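PDB 4LLS: geranyltranstransferase from Roseobacter denitrificans, which probably condenses isopentenyl diphosphate with allylic diphosphates to build farnesyl or geranylgeranyl diphosphate in a metal-dependent reaction. Local coordinates for residues P50-T59 / T127-L138; A34-V42 / I85-A93. All coordinates share one frame; numbering follows the deposited sequence.

Interaction 1 (P50-T59 / T127-L138). With GST (geranyl S-thiolodiphosphate), chain I.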
loop_
_atom_site.group_PDB
_atom_site.type_symbol
_atom_site.label_atom_id
_atom_site.label_comp_id
_atom_site.label_asym_id
_atom_site.label_seq_id
_atom_site.Cartn_x
_atom_site.Cartn_y
_atom_site.Cartn_z
ATOM N N PRO A 50 -0.212 -15.957 10.691
ATOM C CA PRO A 50 -1.548 -15.810 10.146
ATOM C C PRO A 50 -1.641 -14.717 9.080
ATOM O O PRO A 50 -2.272 -14.913 8.055
ATOM C CB PRO A 50 -2.397 -15.459 11.367
ATOM C CG PRO A 50 -1.708 -16.185 12.474
ATOM C CD PRO A 50 -0.245 -16.181 12.151
ATOM N N ILE A 51 -0.973 -13.596 9.298
ATOM C CA ILE A 51 -1.068 -12.526 8.328
ATOM C C ILE A 51 -0.598 -12.997 6.953
ATOM O O ILE A 51 -1.168 -12.591 5.928
ATOM C CB ILE A 51 -0.307 -11.288 8.808
ATOM C CG1 ILE A 51 -0.536 -10.136 7.829
ATOM C CG2 ILE A 51 1.163 -11.626 9.030
ATOM C CD1 ILE A 51 0.564 -9.962 6.828
ATOM N N VAL A 52 0.478 -13.757 6.909
ATOM C CA VAL A 52 1.036 -14.237 5.646
ATOM C C VAL A 52 0.150 -15.316 5.024
ATOM O O VAL A 52 -0.032 -15.370 3.796
ATOM C CB VAL A 52 2.482 -14.740 5.838
ATOM C CG1 VAL A 52 3.057 -15.345 4.575
ATOM C CG2 VAL A 52 3.372 -13.605 6.315
ATOM N N GLU A 53 -0.410 -16.185 5.853
ATOM C CA GLU A 53 -1.398 -17.143 5.366
ATOM C C GLU A 53 -2.606 -16.418 4.748
ATOM O O GLU A 53 -3.155 -16.850 3.729
ATOM C CB GLU A 53 -1.823 -18.078 6.496
ATOM C CG GLU A 53 -0.677 -18.986 6.897
ATOM C CD GLU A 53 -1.019 -19.946 8.023
ATOM O OE1 GLU A 53 -2.220 -20.148 8.321
ATOM O OE2 GLU A 53 -0.064 -20.502 8.612
ATOM N N ALA A 54 -3.022 -15.330 5.384
ATOM C CA ALA A 54 -4.103 -14.476 4.871
ATOM C C ALA A 54 -3.742 -13.773 3.546
ATOM O O ALA A 54 -4.553 -13.677 2.641
ATOM C CB ALA A 54 -4.515 -13.449 5.913
ATOM N N MET A 55 -2.490 -13.355 3.418
ATOM C CA MET A 55 -2.016 -12.819 2.154
ATOM C C MET A 55 -2.144 -13.864 1.045
ATOM O O MET A 55 -2.526 -13.526 -0.083
ATOM C CB MET A 55 -0.569 -12.370 2.255
ATOM C CG MET A 55 -0.378 -11.118 3.092
ATOM S SD MET A 55 1.344 -10.738 3.494
ATOM C CE MET A 55 1.905 -10.061 1.931
ATOM N N ALA A 56 -1.763 -15.111 1.325
ATOM C CA ALA A 56 -1.825 -16.169 0.343
ATOM C C ALA A 56 -3.287 -16.491 0.016
ATOM O O ALA A 56 -3.655 -16.702 -1.153
ATOM C CB ALA A 56 -1.140 -17.403 0.869
ATOM N N HIS A 57 -4.132 -16.493 1.035
ATOM C CA HIS A 57 -5.560 -16.751 0.845
ATOM C C HIS A 57 -6.150 -15.734 -0.128
ATOM O O HIS A 57 -6.940 -16.055 -1.013
ATOM C CB HIS A 57 -6.254 -16.676 2.190
ATOM C CG HIS A 57 -7.668 -17.156 2.187
ATOM N ND1 HIS A 57 -8.756 -16.317 2.199
ATOM C CD2 HIS A 57 -8.161 -18.413 2.281
ATOM C CE1 HIS A 57 -9.866 -17.035 2.296
ATOM N NE2 HIS A 57 -9.529 -18.308 2.321
ATOM N N ALA A 58 -5.855 -14.470 0.132
ATOM C CA ALA A 58 -6.436 -13.362 -0.603
ATOM C C ALA A 58 -5.966 -13.246 -2.041
ATOM O O ALA A 58 -6.658 -12.609 -2.883
ATOM C CB ALA A 58 -6.123 -12.051 0.124
ATOM N N THR A 59 -4.801 -13.798 -2.339
ATOM C CA THR A 59 -4.265 -13.752 -3.653
ATOM C C THR A 59 -4.494 -15.011 -4.481
ATOM O O THR A 59 -4.100 -15.045 -5.636
ATOM C CB THR A 59 -2.756 -13.409 -3.639
ATOM O OG1 THR A 59 -2.029 -14.293 -2.763
ATOM C CG2 THR A 59 -2.548 -11.974 -3.226
ATOM N N THR A 127 -6.453 -8.951 11.185
ATOM C CA THR A 127 -5.669 -9.723 10.235
ATOM C C THR A 127 -6.002 -9.277 8.800
ATOM O O THR A 127 -5.082 -9.163 7.963
ATOM C CB THR A 127 -5.930 -11.231 10.429
ATOM O OG1 THR A 127 -5.576 -11.588 11.767
ATOM C CG2 THR A 127 -5.124 -12.050 9.485
ATOM N N ALA A 128 -7.268 -8.971 8.523
ATOM C CA ALA A 128 -7.682 -8.531 7.204
ATOM C C ALA A 128 -7.096 -7.165 6.901
ATOM O O ALA A 128 -6.574 -6.929 5.786
ATOM C CB ALA A 128 -9.189 -8.544 7.066
ATOM N N VAL A 129 -7.171 -6.231 7.852
ATOM C CA VAL A 129 -6.581 -4.916 7.643
ATOM C C VAL A 129 -5.096 -5.057 7.322
ATOM O O VAL A 129 -4.608 -4.482 6.313
ATOM C CB VAL A 129 -6.777 -4.006 8.859
ATOM C CG1 VAL A 129 -5.930 -2.732 8.712
ATOM C CG2 VAL A 129 -8.259 -3.666 9.065
ATOM N N LEU A 130 -4.381 -5.858 8.090
ATOM C CA LEU A 130 -2.932 -5.933 7.940
ATOM C C LEU A 130 -2.547 -6.703 6.701
ATOM O O LEU A 130 -1.570 -6.348 6.024
ATOM C CB LEU A 130 -2.246 -6.516 9.205
ATOM C CG LEU A 130 -2.335 -5.627 10.460
ATOM C CD1 LEU A 130 -1.767 -6.433 11.617
ATOM C CD2 LEU A 130 -1.580 -4.330 10.301
ATOM N N ALA A 131 -3.285 -7.767 6.369
ATOM C CA ALA A 131 -2.972 -8.510 5.166
ATOM C C ALA A 131 -3.195 -7.615 3.949
ATOM O O ALA A 131 -2.374 -7.670 3.025
ATOM C CB ALA A 131 -3.844 -9.771 5.051
ATOM N N GLY A 132 -4.274 -6.831 3.895
ATOM C CA GLY A 132 -4.471 -5.908 2.800
ATOM C C GLY A 132 -3.344 -4.885 2.747
ATOM O O GLY A 132 -2.824 -4.603 1.681
ATOM N N ASP A 133 -2.899 -4.381 3.903
ATOM C CA ASP A 133 -1.844 -3.384 3.977
ATOM C C ASP A 133 -0.568 -3.983 3.346
ATOM O O ASP A 133 0.097 -3.334 2.513
ATOM C CB ASP A 133 -1.598 -2.963 5.426
ATOM C CG ASP A 133 -2.631 -2.022 5.960
ATOM O OD1 ASP A 133 -3.405 -1.465 5.165
ATOM O OD2 ASP A 133 -2.632 -1.834 7.205
ATOM N N ALA A 134 -0.207 -5.224 3.740
ATOM C CA ALA A 134 1.025 -5.846 3.305
ATOM C C ALA A 134 0.953 -6.203 1.831
ATOM O O ALA A 134 1.994 -6.315 1.182
ATOM C CB ALA A 134 1.383 -7.077 4.138
ATOM N N LEU A 135 -0.246 -6.479 1.327
ATOM C CA LEU A 135 -0.417 -6.783 -0.094
ATOM C C LEU A 135 -0.231 -5.550 -0.958
ATOM O O LEU A 135 0.344 -5.644 -2.046
ATOM C CB LEU A 135 -1.766 -7.450 -0.362
ATOM C CG LEU A 135 -1.854 -8.937 0.010
ATOM C CD1 LEU A 135 -3.300 -9.382 -0.052
ATOM C CD2 LEU A 135 -0.967 -9.788 -0.877
ATOM N N GLN A 136 -0.688 -4.405 -0.487
ATOM C CA GLN A 136 -0.374 -3.175 -1.171
ATOM C C GLN A 136 1.150 -3.015 -1.237
ATOM O O GLN A 136 1.739 -2.696 -2.290
ATOM C CB GLN A 136 -1.057 -1.953 -0.584
ATOM C CG GLN A 136 -0.584 -0.687 -1.342
ATOM C CD GLN A 136 -1.142 0.665 -0.975
ATOM O OE1 GLN A 136 -0.731 1.651 -1.573
ATOM N NE2 GLN A 136 -2.031 0.742 -0.026
ATOM N N THR A 137 1.832 -3.232 -0.114
ATOM C CA THR A 137 3.258 -3.054 -0.066
ATOM C C THR A 137 3.954 -4.022 -1.039
ATOM O O THR A 137 4.882 -3.655 -1.776
ATOM C CB THR A 137 3.822 -3.271 1.340
ATOM O OG1 THR A 137 2.956 -2.648 2.295
ATOM C CG2 THR A 137 5.215 -2.705 1.411
ATOM N N LEU A 138 3.429 -5.240 -1.077
ATOM C CA LEU A 138 4.014 -6.287 -1.901
ATOM C C LEU A 138 3.892 -5.887 -3.397
ATOM O O LEU A 138 4.798 -6.110 -4.196
ATOM C CB LEU A 138 3.304 -7.611 -1.654
ATOM C CG LEU A 138 3.894 -8.774 -2.437
ATOM C CD1 LEU A 138 5.300 -9.087 -1.917
ATOM C CD2 LEU A 138 2.998 -10.001 -2.300
HETATM P PA GST I . 2.246 4.025 20.085
HETATM O O1A GST I . 2.657 3.681 21.523
HETATM O O2A GST I . 0.793 3.704 19.754
HETATM O O3A GST I . 2.701 5.365 19.586
HETATM O O1B GST I . 3.053 3.020 19.207
HETATM P PB GST I . 3.163 1.516 19.652
HETATM O O2B GST I . 1.834 0.915 19.837
HETATM O O3B GST I . 4.133 1.355 20.942
HETATM S S1 GST I . 4.056 0.806 18.032
HETATM C C1 GST I . 2.957 1.605 16.904
HETATM C C2 GST I . 2.820 0.758 15.672
HETATM C C3 GST I . 3.548 1.007 14.580
HETATM C C10 GST I . 4.544 2.127 14.563
HETATM C C4 GST I . 3.444 0.088 13.405
HETATM C C5 GST I . 1.980 -0.295 13.164
HETATM C C6 GST I . 1.994 -1.204 11.973
HETATM C C7 GST I . 0.966 -1.405 11.146
HETATM C C9 GST I . 1.233 -2.363 10.026
HETATM C C8 GST I . -0.357 -0.711 11.238
#
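Met55 fits as a knob into a hole lined by Ala131, Ala134, Leu135 and Leu138, joining two helices of the all-helical trans-prenyltransferase fold. The axes of 50-59 and 127-138 approach to 8.8 Å and cross at -68°.

Traced outward, Met55 first lays its CB 4.1 Å from CD2 of Leu135. CG, set beside the backbone N by a chi1 of -71°, then lies 4.0 Å from the carbonyl O of Ala131, and SD rests 3.7 Å from CB of Ala134. Chi3 (77°) then bends the chain, which keeps the methyl CE over Ala134, 3.7 Å from its CB, with Leu135 CD2 a little farther off. Met55 and Leu135 thus run past each other in opposite directions. Leu135 in turn splits its methyls: CD1 meets Ala58 CB, while CD2 lies 3.6 Å from CG2 of Thr59. The other branch of Thr59, OG1, donates a hydrogen bond back to Met55 O, so the threonine offers its methyl to the contact and its hydroxyl to its own helix.

Next to the knob two small residues meet, Ala54 CB and Ala131 CB, 3.8 Å apart, consistent with the close approach of the helices there. Ile51 sends CG1 and CD1 over Ala131 to Ala134, and Thr127 adds its CG2 against Ala54 while its OG1 is hydrogen-bonded to Asp124. No hydrogen bond links the two segments.

Helix 125-144 also faces the second subunit, whose Arg113 and Lys252 bind the diphosphate end of geranyl S-thiolodiphosphate; the other end of that ligand brings its C9 to 3.4 Å from CD2 of Leu130.

Interaction 2 (A34-V42 / I85-A93)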
loop_
_atom_site.group_PDB
_atom_site.type_symbol
_atom_site.label_atom_id
_atom_site.label_comp_id
_atom_site.label_asym_id
_atom_site.label_seq_id
_atom_site.Cartn_x
_atom_site.Cartn_y
_atom_site.Cartn_z
ATOM N N ALA A 34 0.752 -19.079 -14.023
ATOM C CA ALA A 34 1.986 -18.330 -13.855
ATOM C C ALA A 34 1.914 -17.312 -12.714
ATOM O O ALA A 34 2.834 -17.228 -11.916
ATOM C CB ALA A 34 2.408 -17.634 -15.113
ATOM N N VAL A 35 0.785 -16.615 -12.598
ATOM C CA VAL A 35 0.605 -15.668 -11.496
ATOM C C VAL A 35 0.571 -16.406 -10.168
ATOM O O VAL A 35 1.199 -15.990 -9.200
ATOM C CB VAL A 35 -0.647 -14.813 -11.712
ATOM C CG1 VAL A 35 -0.975 -14.030 -10.443
ATOM C CG2 VAL A 35 -0.447 -13.865 -12.868
ATOM N N GLN A 36 -0.166 -17.498 -10.090
ATOM C CA GLN A 36 -0.214 -18.254 -8.843
ATOM C C GLN A 36 1.159 -18.773 -8.461
ATOM O O GLN A 36 1.548 -18.657 -7.292
ATOM C CB GLN A 36 -1.234 -19.376 -8.876
ATOM C CG GLN A 36 -1.395 -20.071 -7.525
ATOM C CD GLN A 36 -2.040 -19.158 -6.515
ATOM O OE1 GLN A 36 -3.153 -18.659 -6.745
ATOM N NE2 GLN A 36 -1.279 -18.791 -5.481
ATOM N N ALA A 37 1.924 -19.240 -9.446
ATOM C CA ALA A 37 3.268 -19.767 -9.167
ATOM C C ALA A 37 4.170 -18.686 -8.632
ATOM O O ALA A 37 4.964 -18.916 -7.729
ATOM C CB ALA A 37 3.861 -20.377 -10.403
ATOM N N HIS A 38 4.018 -17.475 -9.147
ATOM C CA HIS A 38 4.848 -16.363 -8.726
ATOM C C HIS A 38 4.478 -15.908 -7.320
ATOM O O HIS A 38 5.372 -15.669 -6.503
ATOM C CB HIS A 38 4.783 -15.178 -9.701
ATOM C CG HIS A 38 6.069 -14.422 -9.756
ATOM N ND1 HIS A 38 6.239 -13.144 -9.272
ATOM C CD2 HIS A 38 7.308 -14.864 -10.084
ATOM C CE1 HIS A 38 7.516 -12.799 -9.398
ATOM N NE2 HIS A 38 8.173 -13.826 -9.902
ATOM N N PHE A 39 3.204 -15.829 -6.987
ATOM C CA PHE A 39 2.793 -15.558 -5.608
ATOM C C PHE A 39 3.363 -16.612 -4.671
ATOM O O PHE A 39 3.914 -16.320 -3.633
ATOM C CB PHE A 39 1.269 -15.564 -5.443
ATOM C CG PHE A 39 0.623 -14.245 -5.732
ATOM C CD1 PHE A 39 0.964 -13.128 -5.012
ATOM C CD2 PHE A 39 -0.308 -14.126 -6.756
ATOM C CE1 PHE A 39 0.375 -11.882 -5.300
ATOM C CE2 PHE A 39 -0.946 -12.920 -6.999
ATOM C CZ PHE A 39 -0.569 -11.770 -6.303
ATOM N N ASP A 40 3.288 -17.855 -5.087
ATOM C CA ASP A 40 3.767 -18.948 -4.238
ATOM C C ASP A 40 5.243 -18.754 -3.942
ATOM O O ASP A 40 5.694 -18.918 -2.809
ATOM C CB ASP A 40 3.535 -20.290 -4.910
ATOM C CG ASP A 40 2.046 -20.713 -4.942
ATOM O OD1 ASP A 40 1.151 -20.082 -4.313
ATOM O OD2 ASP A 40 1.795 -21.720 -5.639
ATOM N N LYS A 41 6.018 -18.447 -4.971
ATOM C CA LYS A 41 7.477 -18.310 -4.821
ATOM C C LYS A 41 7.838 -17.101 -3.961
ATOM O O LYS A 41 8.660 -17.182 -3.049
ATOM C CB LYS A 41 8.139 -18.197 -6.177
ATOM C CG LYS A 41 8.119 -19.475 -7.007
ATOM C CD LYS A 41 8.732 -19.201 -8.374
ATOM C CE LYS A 41 8.316 -20.205 -9.441
ATOM N NZ LYS A 41 8.769 -19.746 -10.788
ATOM N N VAL A 42 7.156 -15.981 -4.188
ATOM C CA VAL A 42 7.470 -14.770 -3.450
ATOM C C VAL A 42 7.067 -14.866 -1.973
ATOM O O VAL A 42 7.851 -14.505 -1.092
ATOM C CB VAL A 42 6.771 -13.565 -4.127
ATOM C CG1 VAL A 42 6.837 -12.333 -3.235
ATOM C CG2 VAL A 42 7.382 -13.297 -5.475
ATOM N N ILE A 85 5.979 -11.068 -15.687
ATOM C CA ILE A 85 5.336 -11.725 -14.535
ATOM C C ILE A 85 5.401 -10.858 -13.258
ATOM O O ILE A 85 4.524 -10.952 -12.405
ATOM C CB ILE A 85 5.893 -13.143 -14.307
ATOM C CG1 ILE A 85 5.000 -13.914 -13.368
ATOM C CG2 ILE A 85 7.335 -13.109 -13.806
ATOM C CD1 ILE A 85 3.572 -14.134 -13.822
ATOM N N TRP A 86 6.492 -10.100 -13.064
ATOM C CA TRP A 86 6.617 -9.287 -11.865
ATOM C C TRP A 86 5.480 -8.259 -11.818
ATOM O O TRP A 86 4.866 -8.050 -10.756
ATOM C CB TRP A 86 7.985 -8.613 -11.804
ATOM C CG TRP A 86 9.099 -9.600 -11.595
ATOM C CD1 TRP A 86 9.795 -10.267 -12.552
ATOM C CD2 TRP A 86 9.531 -10.108 -10.342
ATOM N NE1 TRP A 86 10.635 -11.209 -11.954
ATOM C CE2 TRP A 86 10.483 -11.135 -10.596
ATOM C CE3 TRP A 86 9.147 -9.854 -9.019
ATOM C CZ2 TRP A 86 11.075 -11.864 -9.571
ATOM C CZ3 TRP A 86 9.757 -10.546 -8.022
ATOM C CH2 TRP A 86 10.736 -11.526 -8.293
ATOM N N SER A 87 5.272 -7.544 -12.916
ATOM C CA SER A 87 4.227 -6.529 -12.969
ATOM C C SER A 87 2.833 -7.157 -12.969
ATOM O O SER A 87 1.876 -6.604 -12.391
ATOM C CB SER A 87 4.399 -5.687 -14.214
ATOM O OG SER A 87 5.519 -4.855 -14.102
ATOM N N ALA A 88 2.683 -8.318 -13.572
ATOM C CA ALA A 88 1.406 -9.020 -13.539
ATOM C C ALA A 88 1.020 -9.424 -12.125
ATOM O O ALA A 88 -0.151 -9.318 -11.721
ATOM C CB ALA A 88 1.447 -10.264 -14.464
ATOM N N THR A 89 1.967 -10.012 -11.397
ATOM C CA THR A 89 1.756 -10.357 -10.013
ATOM C C THR A 89 1.524 -9.110 -9.161
ATOM O O THR A 89 0.679 -9.122 -8.269
ATOM C CB THR A 89 2.898 -11.247 -9.506
ATOM O OG1 THR A 89 3.045 -12.352 -10.442
ATOM C CG2 THR A 89 2.638 -11.794 -8.167
ATOM N N ALA A 90 2.252 -8.043 -9.457
ATOM C CA ALA A 90 2.068 -6.785 -8.717
ATOM C C ALA A 90 0.634 -6.299 -8.793
ATOM O O ALA A 90 0.049 -5.929 -7.776
ATOM C CB ALA A 90 3.016 -5.719 -9.224
ATOM N N ILE A 91 0.075 -6.225 -9.990
ATOM C CA ILE A 91 -1.283 -5.679 -10.087
ATOM C C ILE A 91 -2.282 -6.624 -9.432
ATOM O O ILE A 91 -3.278 -6.159 -8.854
ATOM C CB ILE A 91 -1.656 -5.305 -11.526
ATOM C CG1 ILE A 91 -2.887 -4.412 -11.503
ATOM C CG2 ILE A 91 -1.852 -6.524 -12.422
ATOM C CD1 ILE A 91 -2.713 -3.063 -10.823
ATOM N N GLU A 92 -2.057 -7.935 -9.532
ATOM C CA GLU A 92 -2.887 -8.882 -8.796
ATOM C C GLU A 92 -2.806 -8.739 -7.260
ATOM O O GLU A 92 -3.807 -8.892 -6.548
ATOM C CB GLU A 92 -2.605 -10.297 -9.220
ATOM C CG GLU A 92 -3.076 -10.554 -10.626
ATOM C CD GLU A 92 -4.589 -10.627 -10.805
ATOM O OE1 GLU A 92 -5.275 -11.132 -9.867
ATOM O OE2 GLU A 92 -5.083 -10.252 -11.898
ATOM N N ALA A 93 -1.627 -8.385 -6.759
ATOM C CA ALA A 93 -1.472 -8.103 -5.331
ATOM C C ALA A 93 -2.230 -6.844 -4.932
ATOM O O ALA A 93 -2.920 -6.788 -3.906
ATOM C CB ALA A 93 -0.011 -7.958 -4.979
#
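Thr89 faces two side chains of 34-42 at once, CG2 toward the Phe39 ring and OG1 against CB of His38. Its chi1 of -52° places CG2 anti to its own backbone N, and this methyl sits over the centre of the Phe39 ring in a CH-pi contact, 3.6 Å from the centroid. The same torsion points OG1 back to Ile85 O, where it donates a 2.8 Å hydrogen bond; the Thr89 N-H reaches that oxygen from the opposite face of its carbonyl plane. Phe39 turns its edge to the backbone of the partner helix, with CZ 3.6 Å from Ala93 N.

The imidazole of His38 makes a T-shaped pair with Trp86: its edge meets the face of the indole six-membered ring, centroids 4.3 Å apart and planes at 86°. Ile85 CG2 covers one imidazole face, 4.2 Å from the centroid, and a stacked His145 accompanies Trp86. Val35 is a knob among Ile85, Ala88, Thr89 and Glu92, its CG1 lying 4.1 Å from Glu92 CG. The bent Glu92 chain carries its carboxylate on to Gly67 N and a salt bridge with Arg64.

The axes cross at -82°, nearly perpendicular, and the contact joins the first helix, 22-43, of the all-helical polyprenyl synthase fold to helix 81-102, which farther along supplies His95 and Leu99 to the isopentenyl diphosphate pocket and the calcium ligand Asp102, in the first aspartate-rich motif.

From the N terminus the segments come in the order 34-42, 50-59, 85-93, 127-138, so the two contacts interlock. Interaction 2 closes its loop when helix 81-102 returns to helix 22-43; by then helix 50-59 has passed, and it waits for helix 125-144 to close interaction 1. The loops therefore cross, each holding one segment of the other. Their centres lie 14 Å apart, and the contacts meet directly: Thr59 CG2 is 3.6 Å from Phe39 CE1, and Leu138 CD1 is 3.8 Å from Val42 CG1. Together they tie the consecutive helices 22-43 and 50-59 to helices 81-102 and 125-144, reaching from the isopentenyl diphosphate side to the dimer interface.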